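Local coordinates for protein cycloalternan-forming enzyme (PDB 5F7U) that belongs to glycoside hydrolase family 31, with a central TIM-barrel domain and several beta-rich domains, with glycans and magnesium ions bound at several sites, at residues 309-312 and 318-321; 356-361 and 569-574; 461-464 and 470-473; 603-608 and 638-643; 884-887 and 892-895. The protein carries 1 engineered substitution. One frame throughout, in Å; residues are numbered along the deposited sequence.

Contact 1: residues 309-312 and 318-321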
# COMPACT_ATOMS: atom_id res chain seq x y z
N PHE A 309 -13.79 -3.23 13.76
CA PHE A 309 -13.01 -2.34 14.61
C PHE A 309 -13.78 -1.04 14.77
O PHE A 309 -14.00 -0.30 13.80
CB PHE A 309 -11.64 -2.07 13.96
CG PHE A 309 -10.68 -3.22 14.06
CD1 PHE A 309 -10.68 -4.27 13.10
CD2 PHE A 309 -9.75 -3.28 15.08
CE1 PHE A 309 -9.79 -5.35 13.22
CE2 PHE A 309 -8.83 -4.34 15.19
CZ PHE A 309 -8.86 -5.38 14.27
N GLN A 310 -14.20 -0.77 16.00
CA GLN A 310 -14.97 0.41 16.32
C GLN A 310 -14.00 1.47 16.84
O GLN A 310 -13.64 1.46 18.01
CB GLN A 310 -16.02 0.05 17.37
CG GLN A 310 -16.99 -1.03 16.88
CD GLN A 310 -17.93 -1.52 17.96
OE1 GLN A 310 -17.85 -1.09 19.11
NE2 GLN A 310 -18.82 -2.42 17.58
N MET A 311 -13.60 2.40 15.97
CA MET A 311 -12.47 3.26 16.32
C MET A 311 -12.96 4.61 16.83
O MET A 311 -13.03 5.59 16.07
CB MET A 311 -11.48 3.38 15.15
CG MET A 311 -11.02 2.03 14.57
SD MET A 311 -10.38 0.86 15.80
CE MET A 311 -8.85 1.68 16.30
N ALA A 312 -13.33 4.66 18.11
CA ALA A 312 -13.93 5.89 18.69
C ALA A 312 -15.19 6.28 17.90
O ALA A 312 -15.50 7.46 17.72
CB ALA A 312 -12.91 7.04 18.76
N LYS A 318 -13.11 5.53 23.30
CA LYS A 318 -13.05 4.07 23.31
C LYS A 318 -12.82 3.52 21.91
O LYS A 318 -13.49 3.94 20.96
CB LYS A 318 -14.38 3.49 23.83
CG LYS A 318 -14.40 1.97 23.99
CD LYS A 318 -15.77 1.44 24.39
CE LYS A 318 -16.16 1.89 25.78
NZ LYS A 318 -17.31 1.10 26.31
N TYR A 319 -11.88 2.59 21.77
CA TYR A 319 -11.88 1.74 20.57
C TYR A 319 -12.05 0.27 20.92
O TYR A 319 -11.64 -0.17 22.00
CB TYR A 319 -10.71 1.98 19.61
CG TYR A 319 -9.37 1.40 20.03
CD1 TYR A 319 -9.02 0.08 19.70
CD2 TYR A 319 -8.46 2.18 20.74
CE1 TYR A 319 -7.77 -0.44 20.08
CE2 TYR A 319 -7.20 1.69 21.11
CZ TYR A 319 -6.86 0.37 20.77
OH TYR A 319 -5.63 -0.12 21.16
N SER A 320 -12.64 -0.49 20.00
CA SER A 320 -13.03 -1.86 20.30
C SER A 320 -12.83 -2.72 19.09
O SER A 320 -12.89 -2.22 17.97
CB SER A 320 -14.50 -1.93 20.70
OG SER A 320 -14.81 -0.99 21.72
N PHE A 321 -12.58 -4.01 19.31
CA PHE A 321 -12.78 -4.97 18.23
C PHE A 321 -13.84 -5.97 18.63
O PHE A 321 -13.96 -6.32 19.79
CB PHE A 321 -11.48 -5.63 17.73
CG PHE A 321 -10.77 -6.48 18.75
CD1 PHE A 321 -11.23 -7.76 19.07
CD2 PHE A 321 -9.59 -6.02 19.35
CE1 PHE A 321 -10.55 -8.55 20.00
CE2 PHE A 321 -8.89 -6.81 20.27
CZ PHE A 321 -9.39 -8.07 20.60
O HOH W 1 -16.65 0.85 20.76

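Contact 2: residues 356-361 and 569-574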
# COMPACT_ATOMS: atom_id res chain seq x y z
N LYS A 356 6.71 -12.16 5.25
CA LYS A 356 7.41 -11.10 4.55
C LYS A 356 6.92 -10.98 3.12
O LYS A 356 6.50 -11.97 2.51
CB LYS A 356 8.92 -11.38 4.51
CG LYS A 356 9.56 -11.62 5.87
CD LYS A 356 9.62 -10.33 6.65
CE LYS A 356 9.73 -10.65 8.14
NZ LYS A 356 10.08 -9.39 8.83
N THR A 357 7.01 -9.76 2.58
CA THR A 357 6.88 -9.58 1.15
C THR A 357 7.94 -10.41 0.43
O THR A 357 9.10 -10.43 0.84
CB THR A 357 7.07 -8.09 0.81
OG1 THR A 357 5.90 -7.39 1.22
CG2 THR A 357 7.24 -7.86 -0.67
N THR A 358 7.55 -11.08 -0.65
CA THR A 358 8.52 -11.79 -1.49
C THR A 358 9.10 -10.84 -2.53
O THR A 358 8.36 -10.28 -3.33
CB THR A 358 7.85 -12.98 -2.20
OG1 THR A 358 7.30 -13.86 -1.22
CG2 THR A 358 8.85 -13.76 -3.08
N LEU A 359 10.42 -10.67 -2.52
CA LEU A 359 11.06 -9.84 -3.56
C LEU A 359 10.70 -10.30 -4.96
O LEU A 359 10.85 -11.48 -5.31
CB LEU A 359 12.59 -9.81 -3.40
CG LEU A 359 13.34 -8.93 -4.42
CD1 LEU A 359 12.96 -7.45 -4.30
CD2 LEU A 359 14.84 -9.13 -4.23
N LEU A 360 10.23 -9.36 -5.78
CA LEU A 360 9.92 -9.63 -7.18
C LEU A 360 11.09 -9.22 -8.07
O LEU A 360 11.88 -8.38 -7.65
CB LEU A 360 8.67 -8.83 -7.57
CG LEU A 360 7.37 -9.20 -6.82
CD1 LEU A 360 6.26 -8.31 -7.33
CD2 LEU A 360 6.97 -10.68 -6.96
N PRO A 361 11.19 -9.79 -9.29
CA PRO A 361 12.23 -9.32 -10.21
C PRO A 361 12.10 -7.86 -10.56
O PRO A 361 11.01 -7.29 -10.47
CB PRO A 361 12.07 -10.19 -11.47
CG PRO A 361 10.88 -11.01 -11.27
CD PRO A 361 10.37 -10.88 -9.87
N SER A 569 -1.45 -19.68 -4.23
CA SER A 569 -1.31 -20.96 -4.97
C SER A 569 -0.78 -20.72 -6.37
O SER A 569 0.15 -21.42 -6.82
CB SER A 569 -2.63 -21.72 -5.03
OG SER A 569 -2.97 -22.25 -3.76
N TYR A 570 -1.37 -19.75 -7.06
CA TYR A 570 -0.93 -19.40 -8.41
C TYR A 570 0.47 -18.81 -8.43
O TYR A 570 1.25 -19.11 -9.34
CB TYR A 570 -1.88 -18.41 -9.02
CG TYR A 570 -2.96 -18.96 -9.91
CD1 TYR A 570 -4.20 -19.34 -9.39
CD2 TYR A 570 -2.78 -19.01 -11.30
CE1 TYR A 570 -5.23 -19.77 -10.23
CE2 TYR A 570 -3.80 -19.44 -12.15
CZ TYR A 570 -5.03 -19.82 -11.60
OH TYR A 570 -6.07 -20.22 -12.42
N PHE A 571 0.77 -17.93 -7.47
CA PHE A 571 2.08 -17.26 -7.41
C PHE A 571 3.19 -18.31 -7.25
O PHE A 571 4.18 -18.28 -7.99
CB PHE A 571 2.13 -16.26 -6.23
CG PHE A 571 3.46 -15.55 -6.08
CD1 PHE A 571 3.85 -14.55 -6.99
CD2 PHE A 571 4.31 -15.85 -5.02
CE1 PHE A 571 5.08 -13.90 -6.85
CE2 PHE A 571 5.54 -15.21 -4.88
CZ PHE A 571 5.92 -14.22 -5.79
N ASP A 572 3.00 -19.22 -6.29
CA ASP A 572 3.98 -20.30 -6.02
C ASP A 572 4.11 -21.23 -7.22
O ASP A 572 5.22 -21.62 -7.59
CB ASP A 572 3.57 -21.13 -4.81
CG ASP A 572 3.62 -20.34 -3.50
OD1 ASP A 572 4.14 -19.20 -3.50
OD2 ASP A 572 3.12 -20.88 -2.49
N PHE A 573 2.97 -21.57 -7.81
CA PHE A 573 2.97 -22.45 -8.99
C PHE A 573 3.76 -21.84 -10.16
O PHE A 573 4.62 -22.52 -10.74
CB PHE A 573 1.55 -22.80 -9.41
CG PHE A 573 1.45 -23.40 -10.78
CD1 PHE A 573 1.99 -24.66 -11.05
CD2 PHE A 573 0.80 -22.71 -11.81
CE1 PHE A 573 1.90 -25.23 -12.33
CE2 PHE A 573 0.70 -23.28 -13.09
CZ PHE A 573 1.26 -24.53 -13.35
N ALA A 574 3.47 -20.59 -10.50
CA ALA A 574 4.15 -19.93 -11.62
C ALA A 574 5.66 -19.85 -11.38
O ALA A 574 6.44 -20.17 -12.26
CB ALA A 574 3.55 -18.56 -11.88

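Contact 3: residues 461-464 and 470-473. With GLC (alpha-D-glucopyranose), chain C.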
# COMPACT_ATOMS: atom_id res chain seq x y z
N LEU A 461 -14.56 -22.10 -11.88
CA LEU A 461 -14.91 -22.74 -13.14
C LEU A 461 -16.27 -22.19 -13.56
O LEU A 461 -17.26 -22.37 -12.85
CB LEU A 461 -14.94 -24.26 -13.01
CG LEU A 461 -15.26 -25.03 -14.29
CD1 LEU A 461 -14.27 -26.18 -14.45
CD2 LEU A 461 -16.69 -25.53 -14.30
N LYS A 462 -16.28 -21.51 -14.71
CA LYS A 462 -17.46 -20.82 -15.19
C LYS A 462 -18.55 -21.82 -15.53
O LYS A 462 -18.29 -22.84 -16.15
CB LYS A 462 -17.10 -19.97 -16.41
CG LYS A 462 -18.31 -19.39 -17.13
CD LYS A 462 -17.98 -19.07 -18.57
CE LYS A 462 -19.25 -18.92 -19.38
NZ LYS A 462 -18.93 -18.30 -20.69
N ASP A 463 -19.78 -21.54 -15.08
CA ASP A 463 -20.93 -22.34 -15.50
C ASP A 463 -22.15 -21.45 -15.65
O ASP A 463 -22.85 -21.17 -14.68
CB ASP A 463 -21.20 -23.50 -14.53
CG ASP A 463 -22.32 -24.43 -15.00
OD1 ASP A 463 -22.94 -24.19 -16.06
OD2 ASP A 463 -22.61 -25.42 -14.29
N ASP A 464 -22.41 -21.03 -16.88
CA ASP A 464 -23.59 -20.21 -17.16
C ASP A 464 -24.73 -20.99 -17.83
O ASP A 464 -25.61 -20.40 -18.46
CB ASP A 464 -23.19 -19.00 -18.00
CG ASP A 464 -22.69 -19.37 -19.38
OD1 ASP A 464 -22.44 -20.57 -19.65
OD2 ASP A 464 -22.54 -18.45 -20.20
N GLN A 470 -15.39 -28.87 -23.39
CA GLN A 470 -14.25 -28.93 -22.47
C GLN A 470 -14.59 -28.49 -21.06
O GLN A 470 -14.17 -29.12 -20.10
CB GLN A 470 -13.03 -28.15 -22.99
CG GLN A 470 -11.73 -28.46 -22.24
CD GLN A 470 -11.40 -29.95 -22.28
OE1 GLN A 470 -11.42 -30.56 -23.33
NE2 GLN A 470 -11.11 -30.53 -21.12
N ARG A 471 -15.37 -27.42 -20.97
CA ARG A 471 -15.80 -26.86 -19.69
C ARG A 471 -16.70 -27.88 -18.98
O ARG A 471 -16.53 -28.11 -17.78
CB ARG A 471 -16.51 -25.53 -19.94
CG ARG A 471 -16.56 -24.57 -18.77
CD ARG A 471 -17.53 -23.44 -19.15
NE ARG A 471 -18.91 -23.81 -18.80
CZ ARG A 471 -20.01 -23.52 -19.50
NH1 ARG A 471 -21.18 -23.92 -19.03
NH2 ARG A 471 -19.96 -22.85 -20.65
N ASP A 472 -17.63 -28.49 -19.72
CA ASP A 472 -18.52 -29.53 -19.19
C ASP A 472 -17.74 -30.74 -18.66
O ASP A 472 -17.98 -31.20 -17.54
CB ASP A 472 -19.59 -29.92 -20.23
CG ASP A 472 -20.57 -28.78 -20.52
OD1 ASP A 472 -20.82 -27.95 -19.61
OD2 ASP A 472 -21.07 -28.69 -21.66
N ASN A 473 -16.77 -31.21 -19.45
CA ASN A 473 -15.86 -32.29 -19.02
C ASN A 473 -15.13 -31.97 -17.71
O ASN A 473 -15.12 -32.77 -16.77
CB ASN A 473 -14.84 -32.61 -20.13
CG ASN A 473 -15.45 -33.27 -21.36
OD1 ASN A 473 -16.62 -33.65 -21.38
ND2 ASN A 473 -14.64 -33.40 -22.40
C1 GLC C . -13.06 -26.37 -29.54
C2 GLC C . -12.76 -27.82 -29.95
C3 GLC C . -14.02 -28.69 -29.94
C4 GLC C . -14.76 -28.58 -28.61
C5 GLC C . -15.01 -27.11 -28.23
C6 GLC C . -15.57 -26.99 -26.82
O2 GLC C . -12.16 -27.86 -31.25
O3 GLC C . -13.67 -30.06 -30.17
O4 GLC C . -16.01 -29.27 -28.69
O5 GLC C . -13.79 -26.35 -28.30
O6 GLC C . -14.60 -27.51 -25.89

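Contact 4: residues 603-608 and 638-643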
# COMPACT_ATOMS: atom_id res chain seq x y z
N GLN A 603 -11.88 1.57 -10.73
CA GLN A 603 -12.16 2.97 -10.40
C GLN A 603 -12.39 3.81 -11.65
O GLN A 603 -11.99 3.45 -12.76
CB GLN A 603 -11.04 3.57 -9.53
CG GLN A 603 -10.77 2.75 -8.26
CD GLN A 603 -9.71 3.38 -7.39
OE1 GLN A 603 -8.55 2.98 -7.44
NE2 GLN A 603 -10.09 4.43 -6.65
N THR A 604 -13.04 4.95 -11.48
CA THR A 604 -13.34 5.82 -12.62
C THR A 604 -12.24 6.85 -12.87
O THR A 604 -11.42 7.15 -12.00
CB THR A 604 -14.67 6.57 -12.47
OG1 THR A 604 -14.66 7.26 -11.22
CG2 THR A 604 -15.85 5.62 -12.50
N SER A 605 -12.23 7.40 -14.08
CA SER A 605 -11.24 8.41 -14.48
C SER A 605 -11.63 9.79 -13.97
O SER A 605 -11.98 10.70 -14.74
CB SER A 605 -11.05 8.39 -16.00
OG SER A 605 -10.45 7.15 -16.38
N THR A 606 -11.53 9.96 -12.66
CA THR A 606 -11.80 11.26 -12.03
C THR A 606 -10.75 11.58 -10.97
O THR A 606 -10.06 10.67 -10.48
CB THR A 606 -13.18 11.32 -11.33
OG1 THR A 606 -13.16 10.43 -10.22
CG2 THR A 606 -14.31 10.93 -12.27
N PHE A 607 -10.67 12.86 -10.59
CA PHE A 607 -9.79 13.26 -9.49
C PHE A 607 -10.26 12.69 -8.15
O PHE A 607 -9.43 12.30 -7.32
CB PHE A 607 -9.64 14.78 -9.44
CG PHE A 607 -8.56 15.30 -10.34
CD1 PHE A 607 -7.23 15.26 -9.92
CD2 PHE A 607 -8.85 15.81 -11.61
CE1 PHE A 607 -6.21 15.73 -10.74
CE2 PHE A 607 -7.83 16.29 -12.44
CZ PHE A 607 -6.51 16.25 -11.99
N ASP A 608 -11.57 12.60 -7.94
CA ASP A 608 -12.08 11.94 -6.72
C ASP A 608 -11.57 10.49 -6.62
O ASP A 608 -11.15 10.03 -5.53
CB ASP A 608 -13.62 12.00 -6.67
CG ASP A 608 -14.16 13.35 -6.22
OD1 ASP A 608 -13.40 14.23 -5.74
OD2 ASP A 608 -15.38 13.56 -6.35
N ASP A 638 -15.80 8.21 -18.43
CA ASP A 638 -15.40 9.07 -19.54
C ASP A 638 -13.87 9.19 -19.55
O ASP A 638 -13.23 9.14 -18.48
CB ASP A 638 -16.06 10.45 -19.42
CG ASP A 638 -17.57 10.41 -19.68
OD1 ASP A 638 -18.07 9.50 -20.38
OD2 ASP A 638 -18.26 11.32 -19.18
N TYR A 639 -13.31 9.30 -20.74
CA TYR A 639 -11.86 9.26 -20.90
C TYR A 639 -11.24 10.38 -20.07
O TYR A 639 -11.79 11.49 -20.02
CB TYR A 639 -11.47 9.39 -22.39
CG TYR A 639 -10.06 8.91 -22.60
CD1 TYR A 639 -9.79 7.55 -22.76
CD2 TYR A 639 -8.99 9.80 -22.54
CE1 TYR A 639 -8.49 7.09 -22.89
CE2 TYR A 639 -7.67 9.35 -22.68
CZ TYR A 639 -7.44 8.00 -22.86
OH TYR A 639 -6.15 7.54 -22.98
N PRO A 640 -10.09 10.11 -19.39
CA PRO A 640 -9.56 11.17 -18.51
C PRO A 640 -9.23 12.43 -19.29
O PRO A 640 -8.89 12.36 -20.48
CB PRO A 640 -8.28 10.55 -17.93
CG PRO A 640 -7.99 9.36 -18.79
CD PRO A 640 -9.34 8.86 -19.23
N THR A 641 -9.35 13.58 -18.63
CA THR A 641 -8.88 14.81 -19.24
C THR A 641 -7.35 14.74 -19.32
O THR A 641 -6.72 13.95 -18.60
CB THR A 641 -9.26 16.02 -18.38
OG1 THR A 641 -8.68 15.87 -17.08
CG2 THR A 641 -10.79 16.10 -18.22
N ALA A 642 -6.76 15.61 -20.14
CA ALA A 642 -5.30 15.68 -20.25
C ALA A 642 -4.68 16.02 -18.90
O ALA A 642 -3.63 15.47 -18.53
CB ALA A 642 -4.90 16.69 -21.31
N GLU A 643 -5.35 16.92 -18.18
CA GLU A 643 -4.90 17.32 -16.84
C GLU A 643 -4.85 16.12 -15.90
O GLU A 643 -3.83 15.86 -15.26
CB GLU A 643 -5.85 18.38 -16.26
CG GLU A 643 -5.40 18.89 -14.89
CD GLU A 643 -6.46 19.70 -14.17
OE1 GLU A 643 -6.15 20.23 -13.09
OE2 GLU A 643 -7.60 19.82 -14.69
O HOH W 2 -11.10 13.21 -16.11
O HOH W 3 -14.39 10.07 -16.07

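Contact 5: residues 884-887 and 892-895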
# COMPACT_ATOMS: atom_id res chain seq x y z
N THR A 884 37.52 23.05 -5.32
CA THR A 884 38.82 23.54 -5.80
C THR A 884 39.68 22.38 -6.31
O THR A 884 40.57 22.59 -7.13
CB THR A 884 39.56 24.33 -4.71
OG1 THR A 884 39.65 23.54 -3.52
CG2 THR A 884 38.82 25.62 -4.39
N SER A 885 39.43 21.18 -5.79
CA SER A 885 40.03 19.95 -6.30
C SER A 885 39.22 18.76 -5.85
O SER A 885 38.43 18.85 -4.90
CB SER A 885 41.49 19.79 -5.85
OG SER A 885 41.56 19.59 -4.45
N VAL A 886 39.40 17.64 -6.54
CA VAL A 886 38.79 16.36 -6.14
C VAL A 886 39.89 15.31 -6.20
O VAL A 886 40.63 15.27 -7.17
CB VAL A 886 37.59 15.96 -7.03
CG1 VAL A 886 37.00 14.62 -6.60
CG2 VAL A 886 36.50 17.03 -6.98
N THR A 887 39.98 14.49 -5.17
CA THR A 887 40.94 13.39 -5.15
C THR A 887 40.23 12.05 -5.03
O THR A 887 39.12 11.96 -4.49
CB THR A 887 41.93 13.50 -3.97
OG1 THR A 887 41.18 13.54 -2.75
CG2 THR A 887 42.80 14.75 -4.09
N ASP A 892 44.85 13.47 -7.32
CA ASP A 892 44.00 14.47 -7.98
C ASP A 892 43.38 13.90 -9.25
O ASP A 892 44.06 13.26 -10.06
CB ASP A 892 44.79 15.75 -8.32
CG ASP A 892 44.75 16.78 -7.19
OD1 ASP A 892 45.43 16.61 -6.15
OD2 ASP A 892 44.05 17.80 -7.35
N VAL A 893 42.07 14.11 -9.41
CA VAL A 893 41.41 13.78 -10.66
C VAL A 893 41.11 15.04 -11.46
O VAL A 893 40.88 16.11 -10.88
CB VAL A 893 40.16 12.87 -10.48
CG1 VAL A 893 40.55 11.57 -9.79
CG2 VAL A 893 39.04 13.59 -9.73
N ALA A 894 41.13 14.91 -12.78
CA ALA A 894 41.16 16.07 -13.67
C ALA A 894 39.81 16.76 -13.77
O ALA A 894 38.79 16.10 -13.97
CB ALA A 894 41.65 15.67 -15.06
N LYS A 895 39.82 18.08 -13.65
CA LYS A 895 38.63 18.87 -13.91
C LYS A 895 38.25 18.78 -15.40
O LYS A 895 39.08 19.03 -16.29
CB LYS A 895 38.86 20.32 -13.50
CG LYS A 895 37.66 21.23 -13.71
CD LYS A 895 38.12 22.68 -13.75
CE LYS A 895 36.94 23.63 -13.72
NZ LYS A 895 36.51 23.90 -12.32
O HOH W 4 44.02 18.48 -3.99
O HOH W 5 41.44 17.81 -8.64

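Contact 1: residues 309-312 and 318-321
A beta hairpin of the galactose mutarotase-like region brings strand 307-311 against the start of strand 318-327. The segment axes run 174° apart and approach to 4.6 Å, so the pairing is antiparallel. Gln-310 and Ser-320 form a hydrogen-bonded pair, Gln-310 N giving to Ser-320 O at 2.8 Å and Ser-320 N to Gln-310 O at 3.0 Å. Phe-309 with Phe-321 and Met-311 with Tyr-319 are the non-hydrogen-bonded pairs on either side of it. At the turn end, the bond from Ala-312 N to Lys-318 O is weak because it is strongly bent.

Phe-309, Met-311, Tyr-319 and Phe-321 share one face of the sheet. There the two phenylalanines do not stack: CB of Phe-321 sits over a face of the Phe-309 ring, offset toward its rim, a CH-pi contact 4.2 Å from the ring centroid. Met-311 folds back through two bent torsions (chi2 -52°, chi3 -69°), which lays its CE methyl 3.8 Å from CD1 of Tyr-319. Its sulfur makes an oblique Met-aromatic contact with the same ring. The Tyr-319 ring is further enclosed by Phe-242, which stacks on it, and by Phe-250 and Phe-291 at edge-to-face angles, while its hydroxyl bonds to Thr-216.

The other face carries the polar pair. Gln-310 extends beyond CG, with NE2 bonded to Gln-308, and Ser-320 OG is also bonded to Asn-241. A single water bridges the two side chains, donating to Gln-310 OE1 and to Ser-320 OG, each at 2.8 Å.

Contact 2: residues 356-361 and 569-574
The backbones stay well apart, the closest CA atoms across the contact being those of Thr-358 and Phe-571 at 10.3 Å, so an irregular loop and a helix are joined by side chains alone. The gap is crossed chiefly by Phe-571, whose CB leaves helix 555-577 toward the loop. With CG anti to the backbone N (chi1 179°), the ring extends from the helix and presents its far edge to residues 356-361.

Two aliphatic groups meet that edge near the plane of the ring. The Leu-360 side chain runs obliquely to that of Phe-571, its CD2 methyl lying 3.7 Å from Phe-571 CE1 and 3.9 Å from CZ. The Thr-358 side chain comes from the opposite direction and reaches the ring edge with CG2 at 4.0 Å from Phe-571 CZ and equally near CE2. CZ is therefore met by one methyl of each residue, and the contact is purely apolar: no hydrogen bond crosses it, and the summed buried surface is a modest 115 Å². Thr-358 divides its branches accordingly, CG2 going to the ring while OG1 bonds to Lys-594 O.

Leu-360 O accepts a bond from the hydroxyl of Tyr-706 on helix 702-715, which also packs against Leu-359. The loop runs from helix 343-354 into strand 367-369, the first barrel strand, whereas helix 555-577 follows the fourth, 534-536. The contact thus packs the lead-in to the first strand against a helix of the outer layer of the family 31 TIM barrel.

Contact 3: residues 461-464 and 470-473
Arg-471, in the first turn of helix 469-481, faces the loop 461-464 that follows the third strand of the TIM barrel, and a salt-bridge network joins the two beside a glycan pocket. The ionic contacts come first. Asp-463 OD1 lies 3.5 Å from Arg-471 NH1, its carboxylate plane moderately turned from the guanidinium. Asp-464 OD1 is equally far from Arg-471 NH2 but stands well out of the guanidinium plane, with the flat groups 80° apart; this pairing is one of charge, with no N-H aimed at the oxygen. A long salt bridge of 3.6 Å from Lys-462 NZ to Asp-464 OD2 extends the network along the loop. Glu-406 pairs with both Arg-471 and Lys-462, and Arg-494 with Asp-463, so these charges are shared with further partners; Thr-466 bonds Asp-464 OD1 and, through its carbonyl, Arg-471 NH1.

Close packing accompanies the charges. Arg-471 bends at chi3 (87°), which carries its chain past the carbonyl of Lys-462: CD comes within 3.2 Å of Lys-462 O and NE within 2.9 Å. Leu-461 CD2 adds a looser touch to the helix backbone at 4.3 Å from Arg-471 O.

The remaining interaction reaches the alpha-D-glucopyranose, which also bonds to Glu-469 and Tyr-416. Gln-470 uses its backbone: its N donates to O6 of the sugar at 3.0 Å with an N-H...O angle of 157°.

Contact 4: residues 603-608 and 638-643
Ser-605 packs against the extended loop at Asp-638 and Pro-640, the nearest CA atoms, those of Ser-605 and Pro-640, being 5.2 Å apart. Its CB, directed toward the other segment, lies 3.4 Å from Asp-638 O and 3.7 Å from Pro-640 CD. At the tip, OG is 3.5 Å from Pro-640 CD; its polar partners are the carbonyl of Ala-633 and Arg-673 NH2. Set beside the backbone N by chi1 of -67°, the hydroxyl lies against the proline while meeting both.

No direct hydrogen bond crosses between the segments, but two waters do the linking. One donates to Ser-605 O and to Asp-638 O, at 2.8 Å each. The other donates to the same Ser-605 O and accepts from Thr-641 N, so this carbonyl, in an inverse gamma turn centred on Ser-605, receives two bonds. Farther along, the side chains of Phe-607 and Glu-643 cross at about a right angle, ring CE2 lying 4.1 Å from Glu-643 CD. Ring and carboxylate planes are 58° apart, which excludes parallel stacking; Glu-643 OE1 bonds to Gly-755 N.

Thr-606 and Thr-641 are the N-caps of helices 607-622 and 642-653, each side chain bonding a backbone N of the first turn. These helices follow the sixth and seventh barrel strands, 597-599 and 628-631, so the contact joins successive strand-to-helix connections.

Contact 5: residues 884-887 and 892-895
Asp-892 contributes the flat group of this contact, a carboxylate that meets Ser-885 and Thr-887. Thr-887 CG2 lies above one side of its plane, 3.8 Å from Asp-892 OD1, and Ser-885 CB comes within 3.6 Å of Asp-892 OD2 from an oblique direction. Water occupies further positions round the group: one molecule donates to Asp-892 OD1 and is 2.7 Å from Ser-885 OG, thereby joining two polar side chains that do not bond directly. A second accepts from Val-886 N and sits 2.9 Å from both Asp-892 OD2 and Val-893 O, acceptors that compete for its protons.

Thr-887 and Asp-892 form an antiparallel non-hydrogen-bonded pair with CA atoms 4.3 Å apart, their side chains on the same face. Beyond this pair a nearly straight bond runs from Val-893 N to Val-886 O, 2.9 Å long with an N-H...O angle of 176°. Val-893 places CG2 between its backbone N and carbonyl carbon (chi1 -59° for CG1), a rotation that turns this methyl to Val-886 across the hairpin, 3.9 Å from Val-886 CB.

The pairing belongs to a short hairpin of strands 885-888 and 891-892 at the border of an antiparallel sheet. Strand 885-888 is bonded along its other side to 929-934, through backbone bonds such as Thr-887 with Val-932, while Val-886 packs on Tyr-909 of strand 908-912 and the chain leads on toward helix 899-904.

How the contacts relate
From the N terminus, contact 1 closes first, a hairpin with five residues between its segments in the mutarotase-like region. Contact 2 then opens ahead of the first barrel strand and closes 208 residues later on helix 555-577; contact 3 is nested inside that long loop, their nearest atoms about 9 Å apart. Contact 4 follows in series, spanning the connections after the sixth and seventh barrel strands, and contacts 2, 3 and 4 all lie in the TIM-barrel domain. Contact 5 closes a last small hairpin in a beta-rich region, its centre about 73 Å from that of contact 3. None of the five touches another, and none cross along the chain.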